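Xylooligosaccharide oxidase (Myceliophthora thermophila, PDB 5L6G) oxidises the C1 hydroxyl of xylooligosaccharides and related sugars to lactones, reducing oxygen to hydrogen peroxide with a bicovalently bound FAD. Local coordinates at residues 44-49 against 59-64; 63-68 against 106-111; 147-152 against 226-231. All coordinates share one frame; numbering follows the deposited sequence.

Contact 1 of 3, residues 44-49 against 59-64; sequences TEWKTD and YTPAAI
W46 reaches from helix 45-50 across to I64 and P61, and its indole makes most of this contact. Its CG stands anti to the backbone N (chi1 179°), which carries the ring away from the helix and toward the other segment. Starting from CB, the first atom to meet anything there is CD2, beneath the tip of I64. CE3 comes closer, 3.8 Å from I64 CD1, and this methyl sits 3.9 Å from the centroid of the six-membered ring of W46, a CH-pi contact made over the face. CZ3 touches I64 CG1 at 3.7 Å. At the far end the ring turns its edge to the loop: W46 CH2 lies 3.6 Å from P61 O, which is in the ring plane, and W46 CZ2 is 3.9 Å from P61 CD. One turn along the helix, D49 closes over the same isoleucine, with D49 CB 3.7 Å from I64 CD1. Its carboxylate is engaged outside the pair, hydrogen-bonded to T39 and salt-bridged to R114. No hydrogen bond joins the two segments. The arrangement is apolar packing of helix 45-50 against one face of the small mixed sheet in the FAD-binding PCMH-type domain, at strand 63-65.

Contact 2 of 3, residues 63-68 against 106-111; sequences AIAKPA and GHLVVE
V109 O is held from the neighbouring strand by two groups, the N-H of A65 and the CA-H of I64. The bond from A65 N to V109 O is 2.8 Å long, while I64 CA approaches V109 O to 3.3 Å as a CA-H...O contact. On one side of this pair V109 N donates to A63 O, almost straight at 178°, and on the other E111 N donates to A65 O. The ladder is therefore parallel, with I64 beside V109 and A65 beside V110. Past its end a water donates to both E111 O, at 2.7 Å, and P67 O, bridging the chains where the strand pairing stops. P67 also lays its ring against that carbonyl, P67 CD being 3.1 Å from E111 O, and P67 CG meets V110 CG1 with the two side chains crossing at about a right angle.

L108 CD1 tucks in against A63 O and touches CB of both A63 and A65. On the opposite face I64 and E111 lie side by side, pointing the same way, with I64 CG2 3.7 Å from E111 CB. The E111 chain then bends at chi2 (67°), and its carboxylate finds partners beyond the pair, a salt bridge to K90 and the backbone N of D113.

Helix 70-83 packs on the face bearing A65 and L108, and helix 45-50 meets I64 on the other. Strand 63-65, helix 70-83 and strand 87-90 form a beta-alpha-beta crossover with strand 108-111 inserted between its two parallel strands, an alpha/beta layer belonging to the FAD-binding PCMH-type domain.

Contact 3 of 3, residues 147-152 against 226-231; sequences KRAFSH and KTFAAP
R148 and T227 cross at about a right angle, the guanidinium turning its edge to the threonine hydroxyl. R148 NE reaches T227 OG1 at 2.8 Å and R148 NH2 reaches the same oxygen at 3.2 Å, both with OG1 close to the guanidinium plane. R148 NH2 also bonds T227 O at 2.9 Å, approaching from above that carbonyl's plane. The grip is side-on, and bends at chi2 and chi3 (-62° and -69°) fold the chain back so that one guanidinium face lies over A229 N. T227 OG1 has a further partner in H125 O. A leucine in place of R148 would probably leave T227 O without this partner and the T227 hydroxyl with H125 O alone of the partners named, and uncover the A229 peptide.

F228 departs toward the other side of the pairing. Its ring takes A149 O over one face, offset toward the rim, and meets A149 CB off-centre, with F228 CZ 3.8 Å from that methyl. F228 CE2 approaches F150 C at 3.5 Å, while S151 N lies at the ring edge.

The backbones hold these groups in place as a short antiparallel pair: A149 N and F228 O, 2.9 Å apart, form one bond, and F228 N and A149 O return another. A230 N then bonds K147 O, and A230 CB rests on that same oxygen. K226 O, near F150 CB, is buried without a polar partner.

Strand 148-149 thus joins the end of strand 219-229 in an antiparallel sheet of the FAD-binding PCMH-type domain. Helix 135-146 ends just before K147, which has positive phi, and its I138 and L142 pack on F150, whose ring stacks on F225. The F228 ring stacks on H176 of helix 173-176 and meets W182 edge-to-face. W316 of helix 316-322 touches A149 and A230.

Overall arrangement
From the N terminus, contact 1 comes first: it closes the short connection from helix 45-50 to strand 63-65, nine residues separating its two segments. Contact 2 begins where contact 1 ends, sharing A63 and I64, and closes a longer loop that holds helix 70-83 and strand 87-90. The two therefore adjoin, their centres about 8 Å apart, and backbone bonds of T60 and A62 to G106 and H107 run the pairing on into the preceding loop. Contact 3 follows in series, neither nested in nor crossing the others, with its nearest atoms about 17 Å from contact 2. It ties the end of helix 135-146 to strand 219-229 in a separate antiparallel sheet of the same FAD-binding PCMH-type domain.

Contact 1 of 3, residues 44-49 against 59-64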
loop_
_atom_site.group_PDB
_atom_site.type_symbol
_atom_site.label_atom_id
_atom_site.label_comp_id
_atom_site.label_asym_id
_atom_site.label_seq_id
_atom_site.Cartn_x
_atom_site.Cartn_y
_atom_site.Cartn_z
ATOM N N THR A 44 -27.557 -5.964 10.890
ATOM C CA THR A 44 -27.289 -4.737 10.130
ATOM C C THR A 44 -25.812 -4.597 9.788
ATOM O O THR A 44 -25.465 -4.065 8.728
ATOM C CB THR A 44 -27.695 -3.475 10.936
ATOM O OG1 THR A 44 -29.104 -3.491 11.189
ATOM C CG2 THR A 44 -27.320 -2.178 10.196
ATOM N N GLU A 45 -24.945 -5.080 10.677
ATOM C CA GLU A 45 -23.506 -4.818 10.571
ATOM C C GLU A 45 -22.827 -5.719 9.559
ATOM O O GLU A 45 -21.666 -5.497 9.251
ATOM C CB GLU A 45 -22.798 -4.996 11.916
ATOM C CG GLU A 45 -23.384 -4.168 13.041
ATOM C CD GLU A 45 -24.640 -4.797 13.608
ATOM O OE1 GLU A 45 -24.543 -5.895 14.220
ATOM O OE2 GLU A 45 -25.726 -4.208 13.416
ATOM N N TRP A 46 -23.530 -6.745 9.075
ATOM C CA TRP A 46 -22.988 -7.632 8.056
ATOM C C TRP A 46 -22.615 -6.830 6.827
ATOM O O TRP A 46 -21.489 -6.916 6.340
ATOM C CB TRP A 46 -24.003 -8.696 7.655
ATOM C CG TRP A 46 -23.482 -9.596 6.590
ATOM C CD1 TRP A 46 -23.640 -9.452 5.237
ATOM C CD2 TRP A 46 -22.680 -10.763 6.779
ATOM N NE1 TRP A 46 -22.996 -10.472 4.580
ATOM C CE2 TRP A 46 -22.404 -11.293 5.501
ATOM C CE3 TRP A 46 -22.178 -11.420 7.904
ATOM C CZ2 TRP A 46 -21.647 -12.453 5.321
ATOM C CZ3 TRP A 46 -21.443 -12.578 7.727
ATOM C CH2 TRP A 46 -21.177 -13.080 6.442
ATOM N N LYS A 47 -23.578 -6.053 6.341
ATOM C CA LYS A 47 -23.397 -5.237 5.148
ATOM C C LYS A 47 -22.144 -4.383 5.301
ATOM O O LYS A 47 -21.286 -4.368 4.427
ATOM C CB LYS A 47 -24.642 -4.362 4.924
ATOM C CG LYS A 47 -24.595 -3.473 3.688
ATOM C CD LYS A 47 -24.935 -4.237 2.418
ATOM C CE LYS A 47 -24.802 -3.334 1.196
ATOM N NZ LYS A 47 -24.841 -4.104 -0.080
ATOM N N THR A 48 -22.019 -3.710 6.435
ATOM C CA THR A 48 -20.877 -2.855 6.699
ATOM C C THR A 48 -19.592 -3.657 6.740
ATOM O O THR A 48 -18.634 -3.346 6.032
ATOM C CB THR A 48 -21.053 -2.142 8.047
ATOM O OG1 THR A 48 -22.218 -1.324 7.977
ATOM C CG2 THR A 48 -19.856 -1.282 8.388
ATOM N N ASP A 49 -19.571 -4.709 7.559
ATOM C CA ASP A 49 -18.347 -5.498 7.728
ATOM C C ASP A 49 -17.917 -6.231 6.458
ATOM O O ASP A 49 -16.724 -6.377 6.196
ATOM C CB ASP A 49 -18.508 -6.493 8.888
ATOM C CG ASP A 49 -18.403 -5.819 10.255
ATOM O OD1 ASP A 49 -17.922 -4.662 10.318
ATOM O OD2 ASP A 49 -18.786 -6.437 11.269
ATOM N N TYR A 59 -17.503 -9.569 -2.182
ATOM C CA TYR A 59 -17.523 -10.995 -1.931
ATOM C C TYR A 59 -18.342 -11.260 -0.699
ATOM O O TYR A 59 -18.451 -10.413 0.179
ATOM C CB TYR A 59 -16.113 -11.546 -1.768
ATOM C CG TYR A 59 -15.314 -11.431 -3.037
ATOM C CD1 TYR A 59 -15.662 -12.171 -4.165
ATOM C CD2 TYR A 59 -14.238 -10.536 -3.136
ATOM C CE1 TYR A 59 -14.949 -12.074 -5.337
ATOM C CE2 TYR A 59 -13.523 -10.415 -4.306
ATOM C CZ TYR A 59 -13.880 -11.185 -5.397
ATOM O OH TYR A 59 -13.179 -11.074 -6.541
ATOM N N THR A 60 -18.948 -12.429 -0.666
ATOM C CA THR A 60 -19.729 -12.858 0.474
ATOM C C THR A 60 -18.933 -13.833 1.344
ATOM O O THR A 60 -18.712 -14.971 0.931
ATOM C CB THR A 60 -20.996 -13.547 -0.010
ATOM O OG1 THR A 60 -21.666 -12.680 -0.941
ATOM C CG2 THR A 60 -21.884 -13.859 1.150
ATOM N N PRO A 61 -18.506 -13.392 2.540
ATOM C CA PRO A 61 -17.773 -14.265 3.441
ATOM C C PRO A 61 -18.601 -15.429 3.926
ATOM O O PRO A 61 -19.828 -15.340 4.011
ATOM C CB PRO A 61 -17.449 -13.347 4.632
ATOM C CG PRO A 61 -17.401 -11.989 4.028
ATOM C CD PRO A 61 -18.535 -12.012 3.057
ATOM N N ALA A 62 -17.925 -16.516 4.261
ATOM C CA ALA A 62 -18.563 -17.597 5.011
ATOM C C ALA A 62 -19.093 -17.078 6.350
ATOM O O ALA A 62 -20.175 -17.449 6.806
ATOM C CB ALA A 62 -17.565 -18.714 5.232
ATOM N N ALA A 63 -18.300 -16.219 6.977
ATOM C CA ALA A 63 -18.630 -15.668 8.278
ATOM C C ALA A 63 -17.643 -14.562 8.570
ATOM O O ALA A 63 -16.607 -14.448 7.919
ATOM C CB ALA A 63 -18.551 -16.734 9.359
ATOM N N ILE A 64 -17.987 -13.722 9.529
ATOM C CA ILE A 64 -17.126 -12.595 9.895
ATOM C C ILE A 64 -16.892 -12.625 11.390
ATOM O O ILE A 64 -17.821 -12.402 12.172
ATOM C CB ILE A 64 -17.764 -11.249 9.489
ATOM C CG1 ILE A 64 -17.982 -11.207 7.980
ATOM C CG2 ILE A 64 -16.873 -10.100 9.957
ATOM C CD1 ILE A 64 -18.700 -9.963 7.485
#

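Contact 2 of 3, residues 63-68 against 106-111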
loop_
_atom_site.group_PDB
_atom_site.type_symbol
_atom_site.label_atom_id
_atom_site.label_comp_id
_atom_site.label_asym_id
_atom_site.label_seq_id
_atom_site.Cartn_x
_atom_site.Cartn_y
_atom_site.Cartn_z
ATOM N N ALA A 63 -18.300 -16.219 6.977
ATOM C CA ALA A 63 -18.630 -15.668 8.278
ATOM C C ALA A 63 -17.643 -14.562 8.570
ATOM O O ALA A 63 -16.607 -14.448 7.919
ATOM C CB ALA A 63 -18.551 -16.734 9.359
ATOM N N ILE A 64 -17.987 -13.722 9.529
ATOM C CA ILE A 64 -17.126 -12.595 9.895
ATOM C C ILE A 64 -16.892 -12.625 11.390
ATOM O O ILE A 64 -17.821 -12.402 12.172
ATOM C CB ILE A 64 -17.764 -11.249 9.489
ATOM C CG1 ILE A 64 -17.982 -11.207 7.980
ATOM C CG2 ILE A 64 -16.873 -10.100 9.957
ATOM C CD1 ILE A 64 -18.700 -9.963 7.485
ATOM N N ALA A 65 -15.667 -12.957 11.776
ATOM C CA ALA A 65 -15.264 -12.908 13.169
ATOM C C ALA A 65 -14.923 -11.457 13.475
ATOM O O ALA A 65 -14.375 -10.752 12.643
ATOM C CB ALA A 65 -14.065 -13.814 13.415
ATOM N N LYS A 66 -15.248 -11.037 14.685
ATOM C CA LYS A 66 -15.109 -9.660 15.095
ATOM C C LYS A 66 -14.236 -9.614 16.370
ATOM O O LYS A 66 -14.711 -9.278 17.446
ATOM C CB LYS A 66 -16.516 -9.125 15.319
ATOM C CG LYS A 66 -16.635 -7.649 15.556
ATOM C CD LYS A 66 -18.109 -7.254 15.664
ATOM C CE LYS A 66 -18.802 -7.819 16.892
ATOM N NZ LYS A 66 -20.142 -7.189 17.056
ATOM N N PRO A 67 -12.954 -9.980 16.249
ATOM C CA PRO A 67 -12.139 -10.122 17.454
ATOM C C PRO A 67 -11.918 -8.803 18.197
ATOM O O PRO A 67 -11.794 -7.759 17.568
ATOM C CB PRO A 67 -10.793 -10.627 16.914
ATOM C CG PRO A 67 -10.770 -10.205 15.495
ATOM C CD PRO A 67 -12.199 -10.383 15.058
ATOM N N ALA A 68 -11.908 -8.884 19.524
ATOM C CA ALA A 68 -11.429 -7.804 20.406
ATOM C C ALA A 68 -10.062 -8.094 21.023
ATOM O O ALA A 68 -9.490 -7.231 21.681
ATOM C CB ALA A 68 -12.437 -7.562 21.523
ATOM N N GLY A 106 -16.843 -17.114 0.397
ATOM C CA GLY A 106 -16.772 -18.312 1.218
ATOM C C GLY A 106 -15.598 -18.464 2.168
ATOM O O GLY A 106 -15.387 -19.557 2.672
ATOM N N HIS A 107 -14.845 -17.391 2.424
ATOM C CA HIS A 107 -13.783 -17.440 3.447
ATOM C C HIS A 107 -14.314 -16.889 4.746
ATOM O O HIS A 107 -15.265 -16.104 4.764
ATOM C CB HIS A 107 -12.591 -16.564 3.061
ATOM C CG HIS A 107 -11.860 -17.031 1.849
ATOM N ND1 HIS A 107 -10.523 -16.758 1.640
ATOM C CD2 HIS A 107 -12.265 -17.783 0.798
ATOM C CE1 HIS A 107 -10.150 -17.289 0.489
ATOM N NE2 HIS A 107 -11.188 -17.913 -0.043
ATOM N N LEU A 108 -13.677 -17.296 5.837
ATOM C CA LEU A 108 -13.855 -16.628 7.112
ATOM C C LEU A 108 -13.093 -15.327 7.040
ATOM O O LEU A 108 -11.909 -15.335 6.733
ATOM C CB LEU A 108 -13.283 -17.466 8.246
ATOM C CG LEU A 108 -13.191 -16.758 9.593
ATOM C CD1 LEU A 108 -14.576 -16.399 10.108
ATOM C CD2 LEU A 108 -12.457 -17.637 10.594
ATOM N N VAL A 109 -13.760 -14.232 7.332
ATOM C CA VAL A 109 -13.112 -12.948 7.396
ATOM C C VAL A 109 -12.923 -12.601 8.855
ATOM O O VAL A 109 -13.886 -12.581 9.627
ATOM C CB VAL A 109 -13.930 -11.869 6.670
ATOM C CG1 VAL A 109 -13.325 -10.494 6.933
ATOM C CG2 VAL A 109 -13.952 -12.177 5.189
ATOM N N VAL A 110 -11.676 -12.354 9.221
ATOM C CA VAL A 110 -11.340 -11.956 10.581
ATOM C C VAL A 110 -11.245 -10.449 10.539
ATOM O O VAL A 110 -10.222 -9.880 10.163
ATOM C CB VAL A 110 -10.038 -12.629 11.044
ATOM C CG1 VAL A 110 -9.697 -12.244 12.485
ATOM C CG2 VAL A 110 -10.198 -14.137 10.883
ATOM N N GLU A 111 -12.369 -9.821 10.850
ATOM C CA GLU A 111 -12.497 -8.382 10.783
ATOM C C GLU A 111 -11.857 -7.754 12.022
ATOM O O GLU A 111 -12.318 -7.988 13.134
ATOM C CB GLU A 111 -13.980 -8.006 10.731
ATOM C CG GLU A 111 -14.243 -6.526 10.885
ATOM C CD GLU A 111 -13.713 -5.746 9.709
ATOM O OE1 GLU A 111 -14.170 -6.009 8.574
ATOM O OE2 GLU A 111 -12.844 -4.879 9.896
HETATM O O HOH W 1 -12.302 -6.353 15.233
#

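Contact 3 of 3, residues 147-152 against 226-231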
loop_
_atom_site.group_PDB
_atom_site.type_symbol
_atom_site.label_atom_id
_atom_site.label_comp_id
_atom_site.label_asym_id
_atom_site.label_seq_id
_atom_site.Cartn_x
_atom_site.Cartn_y
_atom_site.Cartn_z
ATOM N N LYS A 147 4.157 14.138 19.476
ATOM C CA LYS A 147 4.672 14.747 18.251
ATOM C C LYS A 147 5.593 13.774 17.511
ATOM O O LYS A 147 6.681 14.126 17.040
ATOM C CB LYS A 147 5.367 16.074 18.559
ATOM C CG LYS A 147 4.409 17.126 19.087
ATOM C CD LYS A 147 5.107 18.457 19.302
ATOM C CE LYS A 147 4.225 19.399 20.108
ATOM N NZ LYS A 147 2.969 19.700 19.364
ATOM N N ARG A 148 5.128 12.530 17.411
ATOM C CA ARG A 148 5.852 11.493 16.706
ATOM C C ARG A 148 5.097 11.124 15.460
ATOM O O ARG A 148 3.929 11.494 15.296
ATOM C CB ARG A 148 6.002 10.245 17.580
ATOM C CG ARG A 148 6.620 10.504 18.939
ATOM C CD ARG A 148 8.036 11.045 18.811
ATOM N NE ARG A 148 8.960 10.036 18.295
ATOM C CZ ARG A 148 10.287 10.111 18.373
ATOM N NH1 ARG A 148 10.884 11.164 18.930
ATOM N NH2 ARG A 148 11.025 9.127 17.881
ATOM N N ALA A 149 5.773 10.386 14.586
ATOM C CA ALA A 149 5.167 9.857 13.386
ATOM C C ALA A 149 5.956 8.664 12.912
ATOM O O ALA A 149 7.081 8.433 13.353
ATOM C CB ALA A 149 5.146 10.915 12.292
ATOM N N PHE A 150 5.350 7.896 12.011
ATOM C CA PHE A 150 6.134 7.044 11.140
ATOM C C PHE A 150 5.752 7.285 9.679
ATOM O O PHE A 150 4.828 8.075 9.386
ATOM C CB PHE A 150 6.156 5.567 11.564
ATOM C CG PHE A 150 4.849 4.830 11.480
ATOM C CD1 PHE A 150 4.438 4.232 10.301
ATOM C CD2 PHE A 150 4.102 4.612 12.632
ATOM C CE1 PHE A 150 3.262 3.502 10.251
ATOM C CE2 PHE A 150 2.927 3.874 12.594
ATOM C CZ PHE A 150 2.511 3.315 11.400
ATOM N N SER A 151 6.509 6.695 8.762
ATOM C CA SER A 151 6.265 6.922 7.348
ATOM C C SER A 151 5.154 6.008 6.827
ATOM O O SER A 151 5.269 4.802 6.889
ATOM C CB SER A 151 7.547 6.674 6.559
ATOM O OG SER A 151 7.427 7.195 5.250
ATOM N N HIS A 152 4.072 6.591 6.311
ATOM C CA HIS A 152 2.991 5.798 5.757
ATOM C C HIS A 152 2.275 6.528 4.629
ATOM O O HIS A 152 2.572 7.678 4.324
ATOM C CB HIS A 152 2.006 5.368 6.846
ATOM C CG HIS A 152 1.486 6.496 7.689
ATOM N ND1 HIS A 152 0.594 7.434 7.213
ATOM C CD2 HIS A 152 1.696 6.802 8.993
ATOM C CE1 HIS A 152 0.309 8.294 8.177
ATOM N NE2 HIS A 152 0.957 7.927 9.272
ATOM N N LYS A 226 8.588 1.670 15.486
ATOM C CA LYS A 226 9.444 2.806 15.788
ATOM C C LYS A 226 8.816 4.073 15.189
ATOM O O LYS A 226 7.964 4.014 14.284
ATOM C CB LYS A 226 10.839 2.591 15.207
ATOM C CG LYS A 226 11.710 1.692 16.063
ATOM C CD LYS A 226 12.995 1.266 15.347
ATOM C CE LYS A 226 13.921 0.526 16.313
ATOM N NZ LYS A 226 15.035 -0.195 15.607
ATOM N N THR A 227 9.263 5.221 15.692
ATOM C CA THR A 227 8.777 6.489 15.195
ATOM C C THR A 227 9.931 7.468 15.052
ATOM O O THR A 227 10.978 7.292 15.667
ATOM C CB THR A 227 7.735 7.106 16.148
ATOM O OG1 THR A 227 8.351 7.431 17.411
ATOM C CG2 THR A 227 6.577 6.172 16.360
ATOM N N PHE A 228 9.702 8.514 14.276
ATOM C CA PHE A 228 10.603 9.667 14.243
ATOM C C PHE A 228 9.877 10.862 14.847
ATOM O O PHE A 228 8.655 10.860 14.947
ATOM C CB PHE A 228 11.108 9.963 12.829
ATOM C CG PHE A 228 10.022 10.219 11.813
ATOM C CD1 PHE A 228 9.512 11.497 11.621
ATOM C CD2 PHE A 228 9.546 9.182 10.999
ATOM C CE1 PHE A 228 8.537 11.735 10.662
ATOM C CE2 PHE A 228 8.568 9.407 10.047
ATOM C CZ PHE A 228 8.054 10.688 9.881
ATOM N N ALA A 229 10.636 11.862 15.300
ATOM C CA ALA A 229 10.035 13.112 15.762
ATOM C C ALA A 229 9.409 13.802 14.549
ATOM O O ALA A 229 10.081 14.032 13.552
ATOM C CB ALA A 229 11.083 14.017 16.391
ATOM N N ALA A 230 8.125 14.119 14.622
ATOM C CA ALA A 230 7.452 14.777 13.510
ATOM C C ALA A 230 8.094 16.148 13.261
ATOM O O ALA A 230 8.325 16.891 14.207
ATOM C CB ALA A 230 5.982 14.953 13.832
ATOM N N PRO A 231 8.395 16.486 11.997
ATOM C CA PRO A 231 8.940 17.820 11.770
ATOM C C PRO A 231 7.909 18.885 12.124
ATOM O O PRO A 231 6.718 18.677 11.894
ATOM C CB PRO A 231 9.212 17.834 10.265
ATOM C CG PRO A 231 8.236 16.848 9.704
ATOM C CD PRO A 231 8.183 15.760 10.735
#